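Local coordinates for protein putative sulfatase yidJ (Bacteroides fragilis, PDB 2QZU) that probably hydrolyses sulfate esters as a metal-dependent arylsulfatase of the alkaline phosphatase superfamily, at residues 163-172 and 181-189; 201-212 and 223-231. All coordinates share one frame; numbering follows the deposited sequence.

Interactions 1 and 2 follow one another along the chain, and both reach the same large mixed sheet: 163-172 supplies its edge strand and 223-231 an inner one, with strand 126-130 between them. Their centres lie about 13 Å apart. Two probable hydrogen bonds join them, Tyr183 OH to Glu204 OE2 at 2.7 Å and Tyr172 OH to Asn229 ND2 at 3.1 Å, so the tyrosine pair of interaction 1 reaches the polar end of interaction 2. Tyr183 CE2 also packs 3.4 Å from Tyr203 CD2. Toward the predicted formylglycine position, Ser76, unmodified here, the link is indirect: Ser227 OG bonds Arg80 NH1, on the helix that Ser76 begins.

Interaction 1 (163-172 and 181-189); sequences RHGFDHWIAY and PMYWNTTAP
Tyr172 and Tyr183 run side by side, the edge of the Tyr172 ring turned into the face of Tyr183 in an offset edge-to-face stack, planes at 79° and centroids 5.5 Å apart. Tyr172 CG sits between its backbone N and carbonyl carbon (chi1 58°), which swings the ring in beside Tyr183; its CB lies 3.6 Å from the selenium of Met182. Trp184 approaches rim first: Ala171 O and Tyr172 CA lie in its ring plane, and CE3 is 3.4 Å from Ala171 O. The methyl of Ile170 CG2 fits beside the CB-CG-CD1 corner of Tyr183. Ala171 and Trp184 form a single antiparallel hydrogen-bonded pair, beyond which 181-189 bends and Thr186 closes the other end. There, Trp169 N donates to Thr186 OG1 (2.9 Å), and Arg163 NH1 reaches a lone pair of Thr186 O nearly straight (2.9 Å, 171°). Arg163 CD lies over one face of the Trp169 indole, toward its rim, and Ala171 CB over the opposite face. A water joins Arg163 NH2 to Asn185 O and Ala188 O. Strand 168-172 is an edge strand of the large sheet within this chain, parallel to 126-130; Tyr194 of strand 194-195 and Tyr203 and Lys207 of helix 200-213 pack against Ile170.

Interaction 2 (201-212 and 223-231); sequences PEYEASKAIEYI and ALVVSMNPP
Leu224 CD1 sits over a face of the Tyr211 ring, a CH-pi contact 4.2 Å from the centroid, where helix 201-212 packs on an inner strand of the alkaline phosphatase-type alpha/beta sheet. The helix runs antiparallel to strand 223-228 (173°), their axes 8.9 Å apart. Tyr211 CG is anti to the backbone N (chi1 -173°), which turns a ring face to Leu224 CD1. One turn earlier Ala208 CB touches both Val226 CG2 (3.8 Å) and Leu224 CD2, a small residue between two branched ones. Near the start of the helix the Pro201 and Pro230 rings meet, CG of Pro201 3.6 Å from CD of Pro230, while Pro201 CB rests on the selenium of Met228. Glu204 and Met228 pass alongside, pointing opposite ways, with Glu204 OE1 3.3 Å from Met228 CG. The buried carboxylate is served by two waters: one donates to OE1 and accepts from Asn229 N, the other bridges Ser227 O and OE2, also the probable partner of Tyr183 OH. Farther out, on helix 267-299, Asn289 touches Pro201 and Ala205, and Arg292 touches Ala205; strand 29-35 pairs with Leu224. Ser227 OG, turned to the sheet's other side, is hydrogen-bonded to Lys132 O.

Interaction 1 (163-172 and 181-189)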
loop_
_atom_site.group_PDB
_atom_site.type_symbol
_atom_site.label_atom_id
_atom_site.label_comp_id
_atom_site.label_asym_id
_atom_site.label_seq_id
_atom_site.Cartn_x
_atom_site.Cartn_y
_atom_site.Cartn_z
ATOM N N ARG A 163 -17.121 -1.264 -26.983
ATOM C CA ARG A 163 -17.229 -2.536 -26.271
ATOM C C ARG A 163 -17.178 -3.777 -27.158
ATOM O O ARG A 163 -17.277 -4.898 -26.670
ATOM C CB ARG A 163 -18.504 -2.549 -25.421
ATOM C CG ARG A 163 -18.452 -1.535 -24.301
ATOM C CD ARG A 163 -19.728 -1.474 -23.482
ATOM N NE ARG A 163 -19.668 -0.341 -22.566
ATOM C CZ ARG A 163 -20.677 0.074 -21.806
ATOM N NH1 ARG A 163 -21.847 -0.554 -21.836
ATOM N NH2 ARG A 163 -20.521 1.138 -21.034
ATOM N N HIS A 164 -17.025 -3.564 -28.459
ATOM C CA HIS A 164 -16.921 -4.653 -29.417
ATOM C C HIS A 164 -17.931 -5.796 -29.272
ATOM O O HIS A 164 -17.566 -6.972 -29.301
ATOM C CB HIS A 164 -15.487 -5.190 -29.385
ATOM C CG HIS A 164 -14.480 -4.193 -29.864
ATOM N ND1 HIS A 164 -14.139 -4.060 -31.192
ATOM C CD2 HIS A 164 -13.819 -3.209 -29.207
ATOM C CE1 HIS A 164 -13.316 -3.036 -31.335
ATOM N NE2 HIS A 164 -13.106 -2.503 -30.144
ATOM N N GLY A 165 -19.202 -5.444 -29.116
ATOM C CA GLY A 165 -20.232 -6.463 -29.022
ATOM C C GLY A 165 -20.656 -6.940 -27.648
ATOM O O GLY A 165 -21.670 -7.624 -27.526
ATOM N N PHE A 166 -19.898 -6.595 -26.614
ATOM C CA PHE A 166 -20.247 -7.018 -25.262
ATOM C C PHE A 166 -21.403 -6.167 -24.747
ATOM O O PHE A 166 -21.188 -5.112 -24.148
ATOM C CB PHE A 166 -19.029 -6.890 -24.340
ATOM C CG PHE A 166 -17.978 -7.949 -24.566
ATOM C CD1 PHE A 166 -18.240 -9.284 -24.263
ATOM C CD2 PHE A 166 -16.724 -7.613 -25.072
ATOM C CE1 PHE A 166 -17.266 -10.270 -24.457
ATOM C CE2 PHE A 166 -15.744 -8.588 -25.269
ATOM C CZ PHE A 166 -16.018 -9.921 -24.960
ATOM N N ASP A 167 -22.626 -6.641 -24.980
ATOM C CA ASP A 167 -23.833 -5.930 -24.572
ATOM C C ASP A 167 -24.042 -5.855 -23.062
ATOM O O ASP A 167 -24.431 -4.807 -22.544
ATOM C CB ASP A 167 -25.060 -6.546 -25.252
ATOM C CG ASP A 167 -25.040 -6.357 -26.760
ATOM O OD1 ASP A 167 -24.733 -5.234 -27.212
ATOM O OD2 ASP A 167 -25.336 -7.322 -27.494
ATOM N N HIS A 168 -23.809 -6.959 -22.360
ATOM C CA HIS A 168 -23.934 -6.963 -20.904
ATOM C C HIS A 168 -22.557 -6.531 -20.416
ATOM O O HIS A 168 -21.559 -7.203 -20.687
ATOM C CB HIS A 168 -24.263 -8.360 -20.384
ATOM C CG HIS A 168 -24.420 -8.426 -18.900
ATOM N ND1 HIS A 168 -25.444 -7.791 -18.229
ATOM C CD2 HIS A 168 -23.673 -9.038 -17.949
ATOM C CE1 HIS A 168 -25.323 -8.012 -16.934
ATOM N NE2 HIS A 168 -24.257 -8.766 -16.737
ATOM N N TRP A 169 -22.508 -5.419 -19.689
ATOM C CA TRP A 169 -21.242 -4.853 -19.248
ATOM C C TRP A 169 -21.197 -4.449 -17.776
ATOM O O TRP A 169 -21.983 -3.622 -17.327
ATOM C CB TRP A 169 -20.955 -3.635 -20.137
ATOM C CG TRP A 169 -19.583 -3.025 -20.052
ATOM C CD1 TRP A 169 -19.208 -1.935 -19.314
ATOM C CD2 TRP A 169 -18.427 -3.420 -20.798
ATOM N NE1 TRP A 169 -17.890 -1.623 -19.567
ATOM C CE2 TRP A 169 -17.386 -2.522 -20.472
ATOM C CE3 TRP A 169 -18.167 -4.448 -21.716
ATOM C CZ2 TRP A 169 -16.107 -2.617 -21.029
ATOM C CZ3 TRP A 169 -16.895 -4.544 -22.272
ATOM C CH2 TRP A 169 -15.881 -3.632 -21.926
ATOM N N ILE A 170 -20.276 -5.058 -17.036
ATOM C CA ILE A 170 -20.052 -4.747 -15.625
ATOM C C ILE A 170 -18.536 -4.801 -15.544
ATOM O O ILE A 170 -17.955 -5.816 -15.157
ATOM C CB ILE A 170 -20.657 -5.810 -14.695
ATOM C CG1 ILE A 170 -22.166 -5.908 -14.939
ATOM C CG2 ILE A 170 -20.383 -5.439 -13.242
ATOM C CD1 ILE A 170 -22.837 -7.048 -14.208
ATOM N N ALA A 171 -17.899 -3.697 -15.913
ATOM C CA ALA A 171 -16.453 -3.669 -15.967
ATOM C C ALA A 171 -15.818 -2.326 -15.655
ATOM O O ALA A 171 -16.502 -1.339 -15.373
ATOM C CB ALA A 171 -16.016 -4.125 -17.349
ATOM N N TYR A 172 -14.491 -2.315 -15.714
ATOM C CA TYR A 172 -13.703 -1.116 -15.466
ATOM C C TYR A 172 -12.412 -1.179 -16.290
ATOM O O TYR A 172 -12.144 -2.186 -16.953
ATOM C CB TYR A 172 -13.376 -0.998 -13.974
ATOM C CG TYR A 172 -12.628 -2.184 -13.406
ATOM C CD1 TYR A 172 -13.298 -3.352 -13.030
ATOM C CD2 TYR A 172 -11.240 -2.145 -13.256
ATOM C CE1 TYR A 172 -12.599 -4.451 -12.517
ATOM C CE2 TYR A 172 -10.537 -3.231 -12.744
ATOM C CZ TYR A 172 -11.222 -4.380 -12.377
ATOM O OH TYR A 172 -10.527 -5.450 -11.861
ATOM N N PRO A 181 -13.711 -2.782 -4.989
ATOM C CA PRO A 181 -13.615 -2.548 -6.433
ATOM C C PRO A 181 -14.725 -1.646 -6.952
ATOM O O PRO A 181 -15.731 -1.438 -6.277
ATOM C CB PRO A 181 -13.707 -3.955 -7.008
ATOM C CG PRO A 181 -14.682 -4.612 -6.078
ATOM C CD PRO A 181 -14.183 -4.151 -4.712
HETATM N N MSE A 182 -14.526 -1.092 -8.143
HETATM C CA MSE A 182 -15.544 -0.252 -8.757
HETATM C C MSE A 182 -15.858 -0.791 -10.142
HETATM O O MSE A 182 -15.041 -1.491 -10.755
HETATM C CB MSE A 182 -15.104 1.221 -8.815
HETATM C CG MSE A 182 -13.678 1.468 -9.242
HETATM SE SE MSE A 182 -13.424 1.282 -11.137
HETATM C CE MSE A 182 -11.652 1.999 -11.293
ATOM N N TYR A 183 -17.051 -0.472 -10.627
ATOM C CA TYR A 183 -17.512 -0.950 -11.920
ATOM C C TYR A 183 -18.477 0.027 -12.555
ATOM O O TYR A 183 -19.013 0.924 -11.897
ATOM C CB TYR A 183 -18.277 -2.271 -11.754
ATOM C CG TYR A 183 -17.514 -3.381 -11.079
ATOM C CD1 TYR A 183 -16.747 -4.278 -11.823
ATOM C CD2 TYR A 183 -17.526 -3.513 -9.692
ATOM C CE1 TYR A 183 -16.007 -5.278 -11.202
ATOM C CE2 TYR A 183 -16.787 -4.503 -9.057
ATOM C CZ TYR A 183 -16.029 -5.382 -9.815
ATOM O OH TYR A 183 -15.278 -6.344 -9.187
ATOM N N TRP A 184 -18.688 -0.168 -13.850
ATOM C CA TRP A 184 -19.660 0.596 -14.614
ATOM C C TRP A 184 -20.593 -0.497 -15.111
ATOM O O TRP A 184 -20.126 -1.507 -15.646
ATOM C CB TRP A 184 -19.032 1.257 -15.838
ATOM C CG TRP A 184 -18.368 2.566 -15.601
ATOM C CD1 TRP A 184 -18.963 3.796 -15.522
ATOM C CD2 TRP A 184 -16.963 2.790 -15.497
ATOM N NE1 TRP A 184 -18.005 4.776 -15.385
ATOM C CE2 TRP A 184 -16.768 4.184 -15.367
ATOM C CE3 TRP A 184 -15.844 1.945 -15.503
ATOM C CZ2 TRP A 184 -15.499 4.754 -15.247
ATOM C CZ3 TRP A 184 -14.582 2.510 -15.385
ATOM C CH2 TRP A 184 -14.420 3.905 -15.259
ATOM N N ASN A 185 -21.893 -0.318 -14.915
ATOM C CA ASN A 185 -22.862 -1.288 -15.411
ATOM C C ASN A 185 -23.100 -0.899 -16.872
ATOM O O ASN A 185 -22.502 0.058 -17.363
ATOM C CB ASN A 185 -24.156 -1.224 -14.597
ATOM C CG ASN A 185 -24.707 0.177 -14.492
ATOM O OD1 ASN A 185 -25.027 0.804 -15.499
ATOM N ND2 ASN A 185 -24.814 0.684 -13.269
ATOM N N THR A 186 -23.979 -1.616 -17.560
ATOM C CA THR A 186 -24.228 -1.360 -18.978
ATOM C C THR A 186 -24.642 0.054 -19.384
ATOM O O THR A 186 -24.137 0.582 -20.373
ATOM C CB THR A 186 -25.272 -2.356 -19.539
ATOM O OG1 THR A 186 -24.833 -3.698 -19.283
ATOM C CG2 THR A 186 -25.440 -2.168 -21.047
ATOM N N THR A 187 -25.538 0.677 -18.628
ATOM C CA THR A 187 -26.013 2.012 -18.988
ATOM C C THR A 187 -25.459 3.200 -18.202
ATOM O O THR A 187 -25.837 4.346 -18.459
ATOM C CB THR A 187 -27.547 2.075 -18.907
ATOM O OG1 THR A 187 -27.968 1.694 -17.590
ATOM C CG2 THR A 187 -28.169 1.139 -19.928
ATOM N N ALA A 188 -24.564 2.944 -17.257
ATOM C CA ALA A 188 -24.006 4.027 -16.455
ATOM C C ALA A 188 -23.138 4.991 -17.262
ATOM O O ALA A 188 -22.324 4.569 -18.088
ATOM C CB ALA A 188 -23.190 3.452 -15.300
ATOM N N PRO A 189 -23.319 6.306 -17.056
ATOM C CA PRO A 189 -22.484 7.247 -17.806
ATOM C C PRO A 189 -21.060 7.235 -17.235
ATOM O O PRO A 189 -20.807 6.655 -16.175
ATOM C CB PRO A 189 -23.203 8.586 -17.608
ATOM C CG PRO A 189 -23.893 8.421 -16.301
ATOM C CD PRO A 189 -24.416 7.007 -16.367
HETATM O O HOH W 1 -21.464 2.233 -18.647
HETATM O O HOH W 2 -26.881 -5.418 -19.529
#

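Interaction 2 (201-212 and 223-231)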
loop_
_atom_site.group_PDB
_atom_site.type_symbol
_atom_site.label_atom_id
_atom_site.label_comp_id
_atom_site.label_asym_id
_atom_site.label_seq_id
_atom_site.Cartn_x
_atom_site.Cartn_y
_atom_site.Cartn_z
ATOM N N PRO A 201 -13.256 -10.753 -6.979
ATOM C CA PRO A 201 -13.601 -12.076 -7.507
ATOM C C PRO A 201 -14.939 -12.601 -7.004
ATOM O O PRO A 201 -15.630 -13.323 -7.716
ATOM C CB PRO A 201 -12.432 -12.945 -7.051
ATOM C CG PRO A 201 -11.284 -11.977 -7.081
ATOM C CD PRO A 201 -11.894 -10.760 -6.415
ATOM N N GLU A 202 -15.279 -12.246 -5.767
ATOM C CA GLU A 202 -16.537 -12.667 -5.158
ATOM C C GLU A 202 -17.721 -12.022 -5.857
ATOM O O GLU A 202 -18.689 -12.698 -6.210
ATOM C CB GLU A 202 -16.571 -12.279 -3.679
ATOM C CG GLU A 202 -16.082 -13.341 -2.730
ATOM C CD GLU A 202 -16.251 -12.928 -1.279
ATOM O OE1 GLU A 202 -17.363 -12.485 -0.917
ATOM O OE2 GLU A 202 -15.277 -13.047 -0.506
ATOM N N TYR A 203 -17.637 -10.708 -6.045
ATOM C CA TYR A 203 -18.698 -9.953 -6.701
ATOM C C TYR A 203 -18.817 -10.379 -8.159
ATOM O O TYR A 203 -19.912 -10.633 -8.663
ATOM C CB TYR A 203 -18.398 -8.455 -6.631
ATOM C CG TYR A 203 -19.410 -7.593 -7.363
ATOM C CD1 TYR A 203 -20.708 -7.427 -6.874
ATOM C CD2 TYR A 203 -19.066 -6.946 -8.548
ATOM C CE1 TYR A 203 -21.635 -6.635 -7.553
ATOM C CE2 TYR A 203 -19.978 -6.157 -9.229
ATOM C CZ TYR A 203 -21.256 -6.003 -8.732
ATOM O OH TYR A 203 -22.148 -5.226 -9.427
ATOM N N GLU A 204 -17.676 -10.458 -8.831
ATOM C CA GLU A 204 -17.655 -10.851 -10.227
ATOM C C GLU A 204 -18.261 -12.232 -10.439
ATOM O O GLU A 204 -19.034 -12.433 -11.372
ATOM C CB GLU A 204 -16.221 -10.777 -10.752
ATOM C CG GLU A 204 -15.767 -9.336 -10.936
ATOM C CD GLU A 204 -14.271 -9.145 -10.794
ATOM O OE1 GLU A 204 -13.538 -10.155 -10.719
ATOM O OE2 GLU A 204 -13.829 -7.974 -10.761
ATOM N N ALA A 205 -17.923 -13.181 -9.573
ATOM C CA ALA A 205 -18.474 -14.523 -9.689
ATOM C C ALA A 205 -19.987 -14.482 -9.455
ATOM O O ALA A 205 -20.741 -15.212 -10.098
ATOM C CB ALA A 205 -17.801 -15.465 -8.688
ATOM N N SER A 206 -20.436 -13.628 -8.537
ATOM C CA SER A 206 -21.868 -13.518 -8.273
ATOM C C SER A 206 -22.610 -12.967 -9.485
ATOM O O SER A 206 -23.699 -13.434 -9.813
ATOM C CB SER A 206 -22.133 -12.624 -7.062
ATOM O OG SER A 206 -21.712 -13.265 -5.876
ATOM N N LYS A 207 -22.020 -11.980 -10.157
ATOM C CA LYS A 207 -22.659 -11.403 -11.336
ATOM C C LYS A 207 -22.600 -12.386 -12.507
ATOM O O LYS A 207 -23.501 -12.416 -13.346
ATOM C CB LYS A 207 -21.988 -10.083 -11.729
ATOM C CG LYS A 207 -22.034 -9.004 -10.648
ATOM C CD LYS A 207 -23.456 -8.696 -10.177
ATOM C CE LYS A 207 -24.297 -8.048 -11.269
ATOM N NZ LYS A 207 -25.658 -7.677 -10.779
ATOM N N ALA A 208 -21.537 -13.185 -12.567
ATOM C CA ALA A 208 -21.400 -14.174 -13.636
ATOM C C ALA A 208 -22.471 -15.247 -13.458
ATOM O O ALA A 208 -23.025 -15.751 -14.431
ATOM C CB ALA A 208 -20.013 -14.809 -13.600
ATOM N N ILE A 209 -22.758 -15.589 -12.203
ATOM C CA ILE A 209 -23.772 -16.592 -11.893
ATOM C C ILE A 209 -25.148 -16.086 -12.323
ATOM O O ILE A 209 -25.930 -16.825 -12.920
ATOM C CB ILE A 209 -23.749 -16.936 -10.382
ATOM C CG1 ILE A 209 -22.464 -17.712 -10.068
ATOM C CG2 ILE A 209 -24.981 -17.745 -9.995
ATOM C CD1 ILE A 209 -22.251 -18.005 -8.597
ATOM N N GLU A 210 -25.446 -14.824 -12.035
ATOM C CA GLU A 210 -26.731 -14.275 -12.447
ATOM C C GLU A 210 -26.846 -14.321 -13.968
ATOM O O GLU A 210 -27.896 -14.681 -14.506
ATOM C CB GLU A 210 -26.886 -12.837 -11.951
ATOM C CG GLU A 210 -26.792 -12.722 -10.442
ATOM C CD GLU A 210 -27.091 -11.327 -9.939
ATOM O OE1 GLU A 210 -26.667 -10.353 -10.593
ATOM O OE2 GLU A 210 -27.742 -11.208 -8.880
ATOM N N TYR A 211 -25.767 -13.967 -14.660
ATOM C CA TYR A 211 -25.778 -13.986 -16.121
ATOM C C TYR A 211 -26.038 -15.404 -16.624
ATOM O O TYR A 211 -26.880 -15.626 -17.495
ATOM C CB TYR A 211 -24.437 -13.501 -16.677
ATOM C CG TYR A 211 -24.448 -13.337 -18.181
ATOM C CD1 TYR A 211 -25.035 -12.223 -18.773
ATOM C CD2 TYR A 211 -23.883 -14.303 -19.010
ATOM C CE1 TYR A 211 -25.060 -12.070 -20.156
ATOM C CE2 TYR A 211 -23.902 -14.162 -20.398
ATOM C CZ TYR A 211 -24.492 -13.043 -20.961
ATOM O OH TYR A 211 -24.512 -12.887 -22.328
ATOM N N ILE A 212 -25.306 -16.361 -16.065
ATOM C CA ILE A 212 -25.446 -17.761 -16.443
ATOM C C ILE A 212 -26.853 -18.299 -16.168
ATOM O O ILE A 212 -27.416 -19.023 -16.994
ATOM C CB ILE A 212 -24.388 -18.622 -15.713
ATOM C CG1 ILE A 212 -22.998 -18.281 -16.268
ATOM C CG2 ILE A 212 -24.698 -20.097 -15.888
ATOM C CD1 ILE A 212 -21.836 -18.885 -15.495
ATOM N N ALA A 223 -21.674 -15.988 -24.832
ATOM C CA ALA A 223 -20.244 -15.898 -24.584
ATOM C C ALA A 223 -20.108 -14.941 -23.410
ATOM O O ALA A 223 -20.655 -13.838 -23.435
ATOM C CB ALA A 223 -19.509 -15.340 -25.809
ATOM N N LEU A 224 -19.398 -15.371 -22.375
ATOM C CA LEU A 224 -19.198 -14.535 -21.202
ATOM C C LEU A 224 -17.730 -14.521 -20.816
ATOM O O LEU A 224 -17.080 -15.566 -20.764
ATOM C CB LEU A 224 -20.025 -15.055 -20.016
ATOM C CG LEU A 224 -19.776 -14.394 -18.649
ATOM C CD1 LEU A 224 -20.366 -12.993 -18.643
ATOM C CD2 LEU A 224 -20.405 -15.232 -17.534
ATOM N N VAL A 225 -17.204 -13.330 -20.569
ATOM C CA VAL A 225 -15.826 -13.195 -20.129
ATOM C C VAL A 225 -15.879 -12.732 -18.679
ATOM O O VAL A 225 -16.646 -11.830 -18.338
ATOM C CB VAL A 225 -15.041 -12.130 -20.938
ATOM C CG1 VAL A 225 -13.667 -11.923 -20.312
ATOM C CG2 VAL A 225 -14.903 -12.559 -22.389
ATOM N N VAL A 226 -15.091 -13.370 -17.823
ATOM C CA VAL A 226 -15.008 -12.981 -16.423
ATOM C C VAL A 226 -13.515 -12.715 -16.229
ATOM O O VAL A 226 -12.709 -13.642 -16.211
ATOM C CB VAL A 226 -15.484 -14.108 -15.477
ATOM C CG1 VAL A 226 -15.412 -13.636 -14.035
ATOM C CG2 VAL A 226 -16.912 -14.506 -15.823
ATOM N N SER A 227 -13.166 -11.438 -16.112
ATOM C CA SER A 227 -11.782 -10.999 -15.971
ATOM C C SER A 227 -11.494 -10.524 -14.546
ATOM O O SER A 227 -11.760 -9.372 -14.198
ATOM C CB SER A 227 -11.522 -9.870 -16.976
ATOM O OG SER A 227 -10.197 -9.382 -16.897
HETATM N N MSE A 228 -10.940 -11.419 -13.730
HETATM C CA MSE A 228 -10.636 -11.104 -12.334
HETATM C C MSE A 228 -9.274 -10.444 -12.179
HETATM O O MSE A 228 -8.348 -10.724 -12.939
HETATM C CB MSE A 228 -10.697 -12.378 -11.496
HETATM C CG MSE A 228 -12.067 -13.043 -11.508
HETATM SE SE MSE A 228 -12.033 -14.755 -10.597
HETATM C CE MSE A 228 -13.930 -15.165 -10.663
ATOM N N ASN A 229 -9.156 -9.576 -11.179
ATOM C CA ASN A 229 -7.914 -8.850 -10.938
ATOM C C ASN A 229 -6.898 -9.657 -10.123
ATOM O O ASN A 229 -5.764 -9.848 -10.563
ATOM C CB ASN A 229 -8.214 -7.503 -10.271
ATOM C CG ASN A 229 -7.176 -6.448 -10.608
ATOM O OD1 ASN A 229 -5.978 -6.719 -10.589
ATOM N ND2 ASN A 229 -7.632 -5.240 -10.918
ATOM N N PRO A 230 -7.275 -10.132 -8.919
ATOM C CA PRO A 230 -6.284 -10.915 -8.168
ATOM C C PRO A 230 -5.928 -12.118 -9.048
ATOM O O PRO A 230 -6.751 -12.558 -9.844
ATOM C CB PRO A 230 -7.052 -11.342 -6.919
ATOM C CG PRO A 230 -8.082 -10.249 -6.744
ATOM C CD PRO A 230 -8.534 -9.989 -8.163
ATOM N N PRO A 231 -4.722 -12.694 -8.890
ATOM C CA PRO A 231 -3.641 -12.369 -7.958
ATOM C C PRO A 231 -2.737 -11.184 -8.304
ATOM O O PRO A 231 -1.583 -11.148 -7.882
ATOM C CB PRO A 231 -2.868 -13.678 -7.875
ATOM C CG PRO A 231 -2.955 -14.180 -9.277
ATOM C CD PRO A 231 -4.397 -13.916 -9.653
HETATM O O HOH W 3 -11.330 -9.294 -9.325
HETATM O O HOH W 4 -11.574 -7.747 -12.042
#